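Probable transcriptional regulator, TetR family protein (Rhodococcus sp., PDB 3BJB) probably binds regulatory DNA through a helix-turn-helix domain and acts as a dimeric transcription factor of the TetR family. Local coordinates at residues R193-D196 with L197-N201; R21-H24 with V25-E29; P114-S117 with T118-Q122; V138-A141 with F142-I145. All coordinates share one frame; numbering follows the deposited sequence.

Contact 1. Residues R193-D196 with L197-N201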
ATOM      1  N   ARG B 193      14.453  11.188   2.778  1.00 70.85           N
ATOM      2  CA  ARG B 193      14.220  12.205   1.755  1.00 71.37           C
ATOM      3  C   ARG B 193      12.773  12.711   1.799  1.00 71.07           C
ATOM      4  O   ARG B 193      12.530  13.926   1.724  1.00 72.24           O
ATOM      5  CB  ARG B 193      14.584  11.622   0.392  1.00 72.54           C
ATOM      6  CG  ARG B 193      13.949  12.285  -0.803  1.00 74.64           C
ATOM      7  CD  ARG B 193      14.928  13.086  -1.650  1.00 75.29           C
ATOM      8  NE  ARG B 193      15.275  14.323  -0.998  1.00 75.92           N
ATOM      9  CZ  ARG B 193      16.419  14.527  -0.370  1.00 76.58           C
ATOM     10  NH1 ARG B 193      17.335  13.562  -0.332  1.00 75.79           N
ATOM     11  NH2 ARG B 193      16.645  15.711   0.205  1.00 76.81           N
ATOM     12  N   ALA B 194      11.832  11.781   1.962  1.00 69.61           N
ATOM     13  CA  ALA B 194      10.424  12.096   2.138  1.00 69.01           C
ATOM     14  C   ALA B 194      10.176  12.974   3.351  1.00 69.63           C
ATOM     15  O   ALA B 194       9.568  14.024   3.229  1.00 70.40           O
ATOM     16  CB  ALA B 194       9.591  10.840   2.205  1.00 68.79           C
ATOM     17  N   CYS B 195      10.677  12.589   4.515  1.00 69.73           N
ATOM     18  CA  CYS B 195      10.614  13.496   5.673  1.00 68.57           C
ATOM     19  C   CYS B 195      11.053  14.934   5.379  1.00 68.77           C
ATOM     20  O   CYS B 195      10.401  15.884   5.798  1.00 67.95           O
ATOM     21  CB  CYS B 195      11.420  12.936   6.834  1.00 66.59           C
ATOM     22  SG  CYS B 195      10.576  11.570   7.557  1.00 66.13           S
ATOM     23  N   ASP B 196      12.160  15.073   4.660  1.00 70.42           N
ATOM     24  CA  ASP B 196      12.761  16.380   4.403  1.00 71.13           C
ATOM     25  C   ASP B 196      11.898  17.149   3.429  1.00 70.76           C
ATOM     26  O   ASP B 196      11.701  18.383   3.556  1.00 70.33           O
ATOM     27  CB  ASP B 196      14.143  16.225   3.773  1.00 73.80           C
ATOM     28  CG  ASP B 196      15.187  15.670   4.742  1.00 76.33           C
ATOM     29  OD1 ASP B 196      14.872  15.406   5.931  1.00 77.74           O
ATOM     30  OD2 ASP B 196      16.344  15.484   4.302  1.00 77.72           O
ATOM     31  N   LEU B 197      11.388  16.417   2.443  1.00 68.35           N
ATOM     32  CA  LEU B 197      10.553  17.045   1.453  1.00 66.15           C
ATOM     33  C   LEU B 197       9.189  17.387   2.048  1.00 65.91           C
ATOM     34  O   LEU B 197       8.778  18.576   2.029  1.00 66.13           O
ATOM     35  CB  LEU B 197      10.479  16.194   0.182  1.00 64.71           C
ATOM     36  CG  LEU B 197      11.831  16.257  -0.536  1.00 64.71           C
ATOM     37  CD1 LEU B 197      11.868  15.368  -1.747  1.00 65.69           C
ATOM     38  CD2 LEU B 197      12.263  17.713  -0.915  1.00 64.38           C
ATOM     39  N   LEU B 198       8.518  16.377   2.612  1.00 63.81           N
ATOM     40  CA  LEU B 198       7.137  16.536   3.071  1.00 64.07           C
ATOM     41  C   LEU B 198       6.970  17.440   4.262  1.00 65.26           C
ATOM     42  O   LEU B 198       5.964  18.134   4.346  1.00 64.41           O
ATOM     43  CB  LEU B 198       6.443  15.207   3.358  1.00 62.38           C
ATOM     44  CG  LEU B 198       6.051  14.404   2.104  1.00 62.57           C
ATOM     45  CD1 LEU B 198       5.884  12.918   2.333  1.00 60.64           C
ATOM     46  CD2 LEU B 198       4.796  14.970   1.481  1.00 63.40           C
ATOM     47  N   LEU B 199       7.951  17.451   5.166  1.00 66.97           N
ATOM     48  CA  LEU B 199       7.799  18.174   6.443  1.00 67.47           C
ATOM     49  C   LEU B 199       8.552  19.497   6.589  1.00 68.00           C
ATOM     50  O   LEU B 199       8.824  19.922   7.714  1.00 67.56           O
ATOM     51  CB  LEU B 199       8.143  17.257   7.625  1.00 66.97           C
ATOM     52  CG  LEU B 199       7.509  15.872   7.691  1.00 66.37           C
ATOM     53  CD1 LEU B 199       8.171  15.105   8.827  1.00 65.65           C
ATOM     54  CD2 LEU B 199       5.991  15.966   7.873  1.00 65.49           C
ATOM     55  N   VAL B 200       8.857  20.157   5.471  1.00 69.76           N
ATOM     56  CA  VAL B 200       9.501  21.487   5.508  1.00 70.97           C
ATOM     57  C   VAL B 200       8.864  22.443   6.494  1.00 71.46           C
ATOM     58  O   VAL B 200       9.579  23.134   7.200  1.00 72.58           O
ATOM     59  CB  VAL B 200       9.516  22.214   4.144  1.00 71.30           C
ATOM     60  CG1 VAL B 200      10.844  22.029   3.462  1.00 71.73           C
ATOM     61  CG2 VAL B 200       8.331  21.791   3.254  1.00 71.95           C
ATOM     62  N   ASN B 201       7.532  22.467   6.555  1.00 72.06           N
ATOM     63  CA  ASN B 201       6.795  23.507   7.298  1.00 72.99           C
ATOM     64  C   ASN B 201       6.317  23.120   8.705  1.00 73.05           C
ATOM     65  O   ASN B 201       5.411  23.742   9.260  1.00 72.20           O
ATOM     66  CB  ASN B 201       5.629  24.012   6.441  1.00 73.12           C
ATOM     67  CG  ASN B 201       6.081  24.424   5.046  1.00 73.42           C
ATOM     68  OD1 ASN B 201       6.905  25.338   4.887  1.00 73.31           O
ATOM     69  ND2 ASN B 201       5.555  23.745   4.026  1.00 73.10           N
TER
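L197 leans back one helical turn onto R193, and its side chain can be followed outward atom by atom. CB already lies over the backbone of the preceding turn, 3.4 Å from R193 O. CG, turned anti to the carbonyl carbon (chi1 -71°), comes to 3.3 Å from the same R193 O and also begins to meet the arginine chain. The tip, CD1, finishes 3.6 Å from R193 NE, meeting the guanidinium at its edge and in its plane, while CG and CD of R193 both lie within contact of the same methyl. The arginine reaches this place through bends at chi2 and chi3 that carry its chain across the end of the leucine. All this happens in the last turns of helix 184-198, in the C-terminal domain of a TetR-type regulator, where L197 and L198 both pack on L198 of the second subunit. Backbone bonds run from L197 N to R193 O and, at 2.6 Å, from L198 N to A194 O. L199 is the first residue to leave helical angles, yet its N still reaches C195 O at 3.0 Å. The side chains of C195 and L199 face helices 95-111 and 157-179 of their own chain.

Contact 2. Residues R21-H24 with V25-E29; sequences RARH and VRMLE
Two first torsions set up the meeting of H24 with L28. In H24, CG stands anti to the backbone N (chi1 -155°), which carries the imidazole along the helix; in L28, CG lies beside its own N (chi1 -84°), and both methyls turn back to the ring. CD2 of L28 arrives at the ring edge, near its plane, 3.6 Å from H24 CD2, with L28 CD1 slightly farther off. One residue earlier the same spacing joins R23 to M27, a selenomethionine. The terminal CE of M27 touches the aliphatic part of the arginine, 3.7 Å from R23 CG, and M27 CG lies 3.2 Å from R23 O. These pairs occupy the first turns of helix 22-37, the helix that precedes the predicted helix-turn-helix in the TetR-type DNA-binding domain. H24, M27 and L28 all reach F63, whose ring meets that of H24 at about 65°, and M27 also touches L59 of helix 56-62. An alanine at H24 would remove the imidazole and would probably leave the L28 methyls and the F63 ring without the surface they share. At the start V25 N binds R21 O at 2.8 Å. R26 N binds A22 O in a nearly straight bond, whereas the next two, M27 N to R23 O and L28 N to H24 O, are weak.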
ATOM      1  N   ARG B  21     -10.306  -7.976  28.935  1.00 78.62           N
ATOM      2  CA  ARG B  21      -8.989  -7.413  28.667  1.00 77.54           C
ATOM      3  C   ARG B  21      -7.905  -8.495  28.526  1.00 76.32           C
ATOM      4  O   ARG B  21      -7.067  -8.416  27.629  1.00 75.87           O
ATOM      5  CB  ARG B  21      -8.611  -6.400  29.760  1.00 77.73           C
ATOM      6  CG  ARG B  21      -9.581  -5.223  29.920  1.00 78.27           C
ATOM      7  CD  ARG B  21      -9.333  -4.083  28.928  1.00 78.52           C
ATOM      8  NE  ARG B  21     -10.179  -4.182  27.733  1.00 78.91           N
ATOM      9  CZ  ARG B  21      -9.767  -4.585  26.526  1.00 78.74           C
ATOM     10  NH1 ARG B  21      -8.504  -4.938  26.319  1.00 78.49           N
ATOM     11  NH2 ARG B  21     -10.628  -4.638  25.516  1.00 78.43           N
ATOM     12  N   ALA B  22      -7.926  -9.483  29.427  1.00 75.10           N
ATOM     13  CA  ALA B  22      -7.034 -10.651  29.370  1.00 73.25           C
ATOM     14  C   ALA B  22      -7.524 -11.609  28.296  1.00 72.12           C
ATOM     15  O   ALA B  22      -6.722 -12.246  27.605  1.00 72.03           O
ATOM     16  CB  ALA B  22      -6.972 -11.362  30.727  1.00 73.08           C
ATOM     17  N   ARG B  23      -8.850 -11.718  28.185  1.00 70.15           N
ATOM     18  CA  ARG B  23      -9.491 -12.393  27.069  1.00 68.11           C
ATOM     19  C   ARG B  23      -9.063 -11.710  25.768  1.00 67.60           C
ATOM     20  O   ARG B  23      -8.603 -12.368  24.830  1.00 67.64           O
ATOM     21  CB  ARG B  23     -11.008 -12.326  27.220  1.00 67.10           C
ATOM     22  CG  ARG B  23     -11.746 -13.328  26.373  1.00 66.42           C
ATOM     23  CD  ARG B  23     -13.214 -12.966  26.195  1.00 65.99           C
ATOM     24  NE  ARG B  23     -14.012 -13.283  27.374  1.00 65.88           N
ATOM     25  CZ  ARG B  23     -14.548 -14.473  27.635  1.00 65.75           C
ATOM     26  NH1 ARG B  23     -14.382 -15.491  26.797  1.00 65.01           N
ATOM     27  NH2 ARG B  23     -15.267 -14.636  28.747  1.00 65.82           N
ATOM     28  N   HIS B  24      -9.196 -10.385  25.730  1.00 66.41           N
ATOM     29  CA  HIS B  24      -8.803  -9.607  24.572  1.00 65.14           C
ATOM     30  C   HIS B  24      -7.333  -9.808  24.222  1.00 64.40           C
ATOM     31  O   HIS B  24      -6.991  -9.982  23.036  1.00 64.25           O
ATOM     32  CB  HIS B  24      -9.105  -8.127  24.770  1.00 65.82           C
ATOM     33  CG  HIS B  24      -9.292  -7.381  23.488  1.00 66.88           C
ATOM     34  ND1 HIS B  24     -10.538  -7.056  22.990  1.00 67.20           N
ATOM     35  CD2 HIS B  24      -8.393  -6.917  22.585  1.00 66.95           C
ATOM     36  CE1 HIS B  24     -10.396  -6.414  21.841  1.00 67.31           C
ATOM     37  NE2 HIS B  24      -9.104  -6.319  21.572  1.00 67.02           N
ATOM     38  N   VAL B  25      -6.473  -9.810  25.239  1.00 62.86           N
ATOM     39  CA  VAL B  25      -5.030  -9.972  25.022  1.00 62.80           C
ATOM     40  C   VAL B  25      -4.641 -11.296  24.342  1.00 62.72           C
ATOM     41  O   VAL B  25      -3.897 -11.267  23.357  1.00 62.22           O
ATOM     42  CB  VAL B  25      -4.196  -9.751  26.320  1.00 62.81           C
ATOM     43  CG1 VAL B  25      -2.865 -10.530  26.287  1.00 62.17           C
ATOM     44  CG2 VAL B  25      -3.948  -8.262  26.547  1.00 62.74           C
ATOM     45  N   ARG B  26      -5.133 -12.432  24.859  1.00 61.92           N
ATOM     46  CA  ARG B  26      -4.802 -13.764  24.303  1.00 62.13           C
ATOM     47  C   ARG B  26      -5.231 -13.948  22.841  1.00 61.65           C
ATOM     48  O   ARG B  26      -4.607 -14.702  22.077  1.00 60.97           O
ATOM     49  CB  ARG B  26      -5.420 -14.885  25.145  1.00 62.62           C
ATOM     50  CG  ARG B  26      -4.829 -14.983  26.516  1.00 63.16           C
ATOM     51  CD  ARG B  26      -5.007 -16.354  27.133  1.00 63.83           C
ATOM     52  NE  ARG B  26      -4.564 -16.314  28.534  1.00 64.42           N
ATOM     53  CZ  ARG B  26      -5.377 -16.386  29.589  1.00 64.33           C
ATOM     54  NH1 ARG B  26      -6.688 -16.540  29.403  1.00 64.17           N
ATOM     55  NH2 ARG B  26      -4.876 -16.319  30.825  1.00 63.69           N
HETATM   56  N   MSE B  27      -6.320 -13.270  22.482  1.00 61.39           N
HETATM   57  CA  MSE B  27      -6.845 -13.276  21.127  1.00 60.63           C
HETATM   58  C   MSE B  27      -5.822 -12.664  20.207  1.00 60.42           C
HETATM   59  O   MSE B  27      -5.395 -13.324  19.270  1.00 59.63           O
HETATM   60  CB  MSE B  27      -8.201 -12.565  21.059  1.00 60.62           C
HETATM   61  CG  MSE B  27      -9.281 -13.335  21.825  1.00 60.60           C
HETATM   62 SE   MSE B  27     -11.142 -12.866  21.439  0.80 60.64          SE
HETATM   63  CE  MSE B  27     -11.516 -11.773  23.047  1.00 60.61           C
ATOM     64  N   LEU B  28      -5.410 -11.427  20.519  1.00 60.79           N
ATOM     65  CA  LEU B  28      -4.312 -10.708  19.839  1.00 60.46           C
ATOM     66  C   LEU B  28      -2.990 -11.484  19.820  1.00 61.32           C
ATOM     67  O   LEU B  28      -2.312 -11.581  18.768  1.00 61.17           O
ATOM     68  CB  LEU B  28      -4.092  -9.346  20.494  1.00 59.85           C
ATOM     69  CG  LEU B  28      -4.947  -8.133  20.087  1.00 60.58           C
ATOM     70  CD1 LEU B  28      -6.320  -8.493  19.559  1.00 60.22           C
ATOM     71  CD2 LEU B  28      -5.077  -7.121  21.227  1.00 60.47           C
ATOM     72  N   GLU B  29      -2.647 -12.044  20.983  1.00 61.37           N
ATOM     73  CA  GLU B  29      -1.459 -12.866  21.160  1.00 61.70           C
ATOM     74  C   GLU B  29      -1.410 -13.929  20.080  1.00 60.69           C
ATOM     75  O   GLU B  29      -0.484 -13.948  19.240  1.00 60.55           O
ATOM     76  CB  GLU B  29      -1.504 -13.549  22.522  1.00 64.15           C
ATOM     77  CG  GLU B  29      -0.185 -13.570  23.288  1.00 66.33           C
ATOM     78  CD  GLU B  29       0.204 -12.194  23.790  1.00 67.32           C
ATOM     79  OE1 GLU B  29       0.396 -12.047  25.014  1.00 67.34           O
ATOM     80  OE2 GLU B  29       0.300 -11.257  22.959  1.00 68.11           O
TER

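Contact 3. Residues P114-S117 with T118-Q122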
ATOM      1  N   PRO B 114       8.528 -10.279   8.889  1.00 63.55           N
ATOM      2  CA  PRO B 114       7.950  -9.892   7.622  1.00 62.11           C
ATOM      3  C   PRO B 114       6.592 -10.499   7.539  1.00 61.39           C
ATOM      4  O   PRO B 114       5.620  -9.829   7.141  1.00 63.04           O
ATOM      5  CB  PRO B 114       8.890 -10.535   6.581  1.00 62.91           C
ATOM      6  CG  PRO B 114      10.158 -10.849   7.346  1.00 64.07           C
ATOM      7  CD  PRO B 114       9.669 -11.199   8.705  1.00 63.57           C
ATOM      8  N   ALA B 115       6.494 -11.751   7.954  1.00 60.14           N
ATOM      9  CA  ALA B 115       5.279 -12.486   7.721  1.00 59.43           C
ATOM     10  C   ALA B 115       4.108 -11.806   8.461  1.00 58.64           C
ATOM     11  O   ALA B 115       3.108 -11.448   7.838  1.00 59.02           O
ATOM     12  CB  ALA B 115       5.467 -13.977   8.087  1.00 61.39           C
ATOM     13  N   LEU B 116       4.282 -11.548   9.757  1.00 57.41           N
ATOM     14  CA  LEU B 116       3.316 -10.760  10.569  1.00 55.54           C
ATOM     15  C   LEU B 116       3.011  -9.367  10.039  1.00 53.19           C
ATOM     16  O   LEU B 116       1.868  -8.962   9.960  1.00 52.68           O
ATOM     17  CB  LEU B 116       3.838 -10.604  11.992  1.00 55.04           C
ATOM     18  CG  LEU B 116       3.033  -9.738  12.957  1.00 56.27           C
ATOM     19  CD1 LEU B 116       1.641 -10.329  13.192  1.00 54.86           C
ATOM     20  CD2 LEU B 116       3.827  -9.603  14.289  1.00 56.37           C
ATOM     21  N   SER B 117       4.051  -8.625   9.718  1.00 52.71           N
ATOM     22  CA  SER B 117       3.898  -7.301   9.110  1.00 52.99           C
ATOM     23  C   SER B 117       3.099  -7.279   7.816  1.00 54.64           C
ATOM     24  O   SER B 117       2.203  -6.451   7.638  1.00 54.73           O
ATOM     25  CB  SER B 117       5.278  -6.697   8.892  1.00 52.82           C
ATOM     26  OG  SER B 117       5.855  -6.495  10.184  1.00 53.00           O
ATOM     27  N   THR B 118       3.400  -8.213   6.926  1.00 55.10           N
ATOM     28  CA  THR B 118       2.628  -8.391   5.737  1.00 56.50           C
ATOM     29  C   THR B 118       1.160  -8.598   6.060  1.00 58.97           C
ATOM     30  O   THR B 118       0.297  -7.940   5.451  1.00 63.35           O
ATOM     31  CB  THR B 118       3.175  -9.583   5.004  1.00 58.35           C
ATOM     32  OG1 THR B 118       4.576  -9.370   4.777  1.00 59.59           O
ATOM     33  CG2 THR B 118       2.464  -9.821   3.732  1.00 57.39           C
ATOM     34  N   ALA B 119       0.818  -9.460   7.011  1.00 57.95           N
ATOM     35  CA  ALA B 119      -0.600  -9.589   7.341  1.00 58.57           C
ATOM     36  C   ALA B 119      -1.240  -8.300   7.892  1.00 60.89           C
ATOM     37  O   ALA B 119      -2.442  -8.078   7.697  1.00 61.02           O
ATOM     38  CB  ALA B 119      -0.824 -10.730   8.297  1.00 59.95           C
HETATM   39  N   MSE B 120      -0.469  -7.459   8.579  1.00 61.68           N
HETATM   40  CA  MSE B 120      -1.068  -6.271   9.155  1.00 67.01           C
HETATM   41  C   MSE B 120      -1.236  -5.195   8.119  1.00 65.84           C
HETATM   42  O   MSE B 120      -2.256  -4.530   8.078  1.00 66.30           O
HETATM   43  CB  MSE B 120      -0.259  -5.733  10.320  1.00 67.97           C
HETATM   44  CG  MSE B 120      -0.066  -6.713  11.478  1.00 70.30           C
HETATM   45 SE   MSE B 120       0.931  -5.891  12.973  1.00 74.75          SE
HETATM   46  CE  MSE B 120       2.653  -5.573  12.112  1.00 70.64           C
ATOM     47  N   ILE B 121      -0.201  -5.008   7.315  1.00 66.17           N
ATOM     48  CA  ILE B 121      -0.201  -4.100   6.197  1.00 66.60           C
ATOM     49  C   ILE B 121      -1.300  -4.505   5.174  1.00 67.39           C
ATOM     50  O   ILE B 121      -2.129  -3.673   4.769  1.00 66.00           O
ATOM     51  CB  ILE B 121       1.194  -4.095   5.520  1.00 67.89           C
ATOM     52  CG1 ILE B 121       2.321  -3.791   6.533  1.00 67.71           C
ATOM     53  CG2 ILE B 121       1.228  -3.211   4.258  1.00 68.08           C
ATOM     54  CD1 ILE B 121       2.512  -2.348   6.891  1.00 68.92           C
ATOM     55  N   GLN B 122      -1.346  -5.767   4.759  1.00 67.14           N
ATOM     56  CA  GLN B 122      -2.354  -6.087   3.751  1.00 68.64           C
ATOM     57  C   GLN B 122      -3.707  -5.857   4.296  1.00 69.12           C
ATOM     58  O   GLN B 122      -4.548  -5.314   3.604  1.00 72.35           O
ATOM     59  CB  GLN B 122      -2.254  -7.482   3.196  1.00 68.83           C
ATOM     60  CG  GLN B 122      -1.138  -7.587   2.240  1.00 71.16           C
ATOM     61  CD  GLN B 122      -0.883  -9.027   1.817  1.00 73.57           C
ATOM     62  OE1 GLN B 122      -1.813  -9.872   1.789  1.00 73.17           O
ATOM     63  NE2 GLN B 122       0.382  -9.321   1.473  1.00 72.85           N
TER
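T118 grips the carbonyl of P114 twice. Its N reaches P114 O at 2.8 Å, nearly straight at 172° and almost end-on to the carbonyl, and its hydroxyl OG1 donates to the same oxygen at 2.6 Å from above the carbonyl plane. The hydroxyl can fold back this way because OG1 lies beside the backbone N (chi1 -56°). A valine in its place would lack the hydroxyl and is likely to leave P114 O with its backbone bond from T118 alone. This doubly bonded end is the more open side: P114 is exposed and T118 partly so. The opposite character belongs to L116, S117 and M120, all buried. The selenomethionine M120 bends at chi3, bringing CE to 3.7 Å from S117 CA and to 3.8 Å from S117 OG, with L116 CG a looser 4.3 Å from M120 CE. S117 OG is itself hydrogen-bonded to L110 O and R113 O, just before this helix. Helix 114-126 thus lies among several others of the chain: L116 packs on helix 22-37 of the DNA-binding domain, M120 on helices 66-86 and 95-111, and P114, T118 and I121 on helix 157-179.

Contact 4. Residues V138-A141 with F142-I145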
ATOM      1  N   VAL B 138      -5.749   3.502  13.356  1.00 64.38           N
ATOM      2  CA  VAL B 138      -4.321   3.313  13.131  1.00 64.43           C
ATOM      3  C   VAL B 138      -3.655   4.581  12.608  1.00 64.33           C
ATOM      4  O   VAL B 138      -2.559   4.930  13.040  1.00 64.72           O
ATOM      5  CB  VAL B 138      -3.953   2.079  12.235  1.00 65.05           C
ATOM      6  CG1 VAL B 138      -4.893   0.895  12.496  1.00 63.40           C
ATOM      7  CG2 VAL B 138      -3.851   2.456  10.719  1.00 64.73           C
ATOM      8  N   ASP B 139      -4.325   5.269  11.693  1.00 64.01           N
ATOM      9  CA  ASP B 139      -3.860   6.565  11.214  1.00 64.10           C
ATOM     10  C   ASP B 139      -3.700   7.515  12.396  1.00 62.42           C
ATOM     11  O   ASP B 139      -2.694   8.201  12.498  1.00 60.04           O
ATOM     12  CB  ASP B 139      -4.857   7.176  10.230  1.00 66.03           C
ATOM     13  CG  ASP B 139      -5.445   6.153   9.284  1.00 67.79           C
ATOM     14  OD1 ASP B 139      -4.751   5.129   8.975  1.00 69.31           O
ATOM     15  OD2 ASP B 139      -6.620   6.371   8.877  1.00 67.44           O
ATOM     16  N   ARG B 140      -4.700   7.515  13.275  1.00 61.28           N
ATOM     17  CA  ARG B 140      -4.741   8.379  14.444  1.00 62.24           C
ATOM     18  C   ARG B 140      -3.622   8.050  15.430  1.00 62.05           C
ATOM     19  O   ARG B 140      -2.903   8.951  15.898  1.00 60.56           O
ATOM     20  CB  ARG B 140      -6.104   8.286  15.144  1.00 61.91           C
ATOM     21  CG  ARG B 140      -7.266   8.986  14.435  1.00 62.50           C
ATOM     22  CD  ARG B 140      -8.515   9.126  15.383  1.00 63.32           C
ATOM     23  NE  ARG B 140      -9.049   7.805  15.745  1.00 64.14           N
ATOM     24  CZ  ARG B 140      -9.834   7.528  16.782  1.00 63.98           C
ATOM     25  NH1 ARG B 140     -10.254   8.484  17.619  1.00 65.77           N
ATOM     26  NH2 ARG B 140     -10.224   6.274  16.970  1.00 63.22           N
ATOM     27  N   ALA B 141      -3.460   6.760  15.725  1.00 62.32           N
ATOM     28  CA  ALA B 141      -2.493   6.334  16.732  1.00 62.20           C
ATOM     29  C   ALA B 141      -1.133   6.689  16.220  1.00 62.03           C
ATOM     30  O   ALA B 141      -0.282   7.135  16.966  1.00 62.01           O
ATOM     31  CB  ALA B 141      -2.584   4.849  17.003  1.00 61.97           C
ATOM     32  N   PHE B 142      -0.967   6.540  14.919  1.00 63.02           N
ATOM     33  CA  PHE B 142       0.306   6.774  14.302  1.00 64.18           C
ATOM     34  C   PHE B 142       0.638   8.241  14.341  1.00 63.10           C
ATOM     35  O   PHE B 142       1.541   8.673  15.052  1.00 64.10           O
ATOM     36  CB  PHE B 142       0.299   6.246  12.880  1.00 68.04           C
ATOM     37  CG  PHE B 142       1.595   5.684  12.482  1.00 69.71           C
ATOM     38  CD1 PHE B 142       2.058   5.818  11.187  1.00 71.07           C
ATOM     39  CD2 PHE B 142       2.398   5.062  13.432  1.00 71.08           C
ATOM     40  CE1 PHE B 142       3.326   5.310  10.817  1.00 73.24           C
ATOM     41  CE2 PHE B 142       3.679   4.548  13.101  1.00 72.42           C
ATOM     42  CZ  PHE B 142       4.147   4.659  11.786  1.00 72.42           C
ATOM     43  N   ARG B 143      -0.134   9.004  13.599  1.00 60.94           N
ATOM     44  CA  ARG B 143      -0.120  10.426  13.663  1.00 59.88           C
ATOM     45  C   ARG B 143       0.224  11.009  15.065  1.00 60.56           C
ATOM     46  O   ARG B 143       0.983  11.986  15.144  1.00 60.83           O
ATOM     47  CB  ARG B 143      -1.478  10.905  13.183  1.00 60.03           C
ATOM     48  CG  ARG B 143      -1.583  12.344  12.757  1.00 59.82           C
ATOM     49  CD  ARG B 143      -3.037  12.721  12.774  1.00 60.16           C
ATOM     50  NE  ARG B 143      -3.550  12.545  14.134  1.00 61.32           N
ATOM     51  CZ  ARG B 143      -4.841  12.478  14.457  1.00 62.12           C
ATOM     52  NH1 ARG B 143      -5.787  12.556  13.511  1.00 61.79           N
ATOM     53  NH2 ARG B 143      -5.187  12.310  15.734  1.00 62.59           N
ATOM     54  N   GLN B 144      -0.325  10.445  16.153  1.00 59.43           N
ATOM     55  CA  GLN B 144      -0.004  10.938  17.512  1.00 58.03           C
ATOM     56  C   GLN B 144       1.376  10.557  18.054  1.00 57.34           C
ATOM     57  O   GLN B 144       1.868  11.190  18.981  1.00 57.00           O
ATOM     58  CB  GLN B 144      -1.048  10.517  18.550  1.00 58.37           C
ATOM     59  CG  GLN B 144      -2.186  11.476  18.697  1.00 59.63           C
ATOM     60  CD  GLN B 144      -1.777  12.816  19.294  1.00 60.61           C
ATOM     61  OE1 GLN B 144      -2.554  13.763  19.259  1.00 61.48           O
ATOM     62  NE2 GLN B 144      -0.568  12.899  19.855  1.00 60.90           N
ATOM     63  N   ILE B 145       1.979   9.499  17.529  1.00 57.35           N
ATOM     64  CA  ILE B 145       3.312   9.128  17.972  1.00 58.03           C
ATOM     65  C   ILE B 145       4.324  10.090  17.392  1.00 59.41           C
ATOM     66  O   ILE B 145       5.316  10.432  18.048  1.00 59.92           O
ATOM     67  CB  ILE B 145       3.672   7.701  17.578  1.00 58.09           C
ATOM     68  CG1 ILE B 145       2.797   6.717  18.356  1.00 57.44           C
ATOM     69  CG2 ILE B 145       5.192   7.422  17.816  1.00 57.01           C
ATOM     70  CD1 ILE B 145       2.984   5.287  17.922  1.00 57.31           C
TER
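R143 folds its guanidinium back over the backbone and CG of R140, a contact of a flat charged group with aliphatic carbons. R140 CA stands 4.1 Å above the plane of the R143 guanidinium, over its centre, and R143 NH1 reaches R140 CG at 4.0 Å. A bend at chi3 (60°) folds the R143 chain back over the preceding turn. The two guanidinium planes stand 84° apart, and R140 NE remains 5.9 Å from R143 NH2, so the like charges do not touch. Backbone bonds form the second group, all of the alpha-helical i to i+4 kind: F142 N to V138 O at 2.9 Å, R143 N to D139 O and Q144 N to R140 O, followed by a weak one from I145 N to A141 O. They belong to helix 134-150 of the C-terminal domain, the ligand-binding and dimerisation part in TetR-family proteins generally. The third group is of side-chain carbons laid against carbonyl oxygens of the preceding turn: F142 CB rests 3.2 Å from V138 O, and I145 CG1 sits 3.4 Å from A141 O. Contacts to other helices come last, with V138, A141 and I145 packing on I78 of helix 66-86 and the F142 ring meeting W170 of helix 157-179.

The four contacts are local turns of four different helices, none touching another, and together they sample the protein from its predicted DNA-binding end to its dimer interface. Contact 2, on the first helix of the DNA-binding domain, and contact 1, which packs on the second subunit, lie on opposite sides of the chain's centre, about 38 Å apart between centres. Contact 3 comes within about 7 Å of contact 2 at the nearest atoms and ties the C-terminal part to the helix that carries contact 2. Contacts 3 and 4 sit on successive helices, about 18 Å between centres, and both touch helices 66-86 and 157-179. Helix 157-179 also receives contact 1.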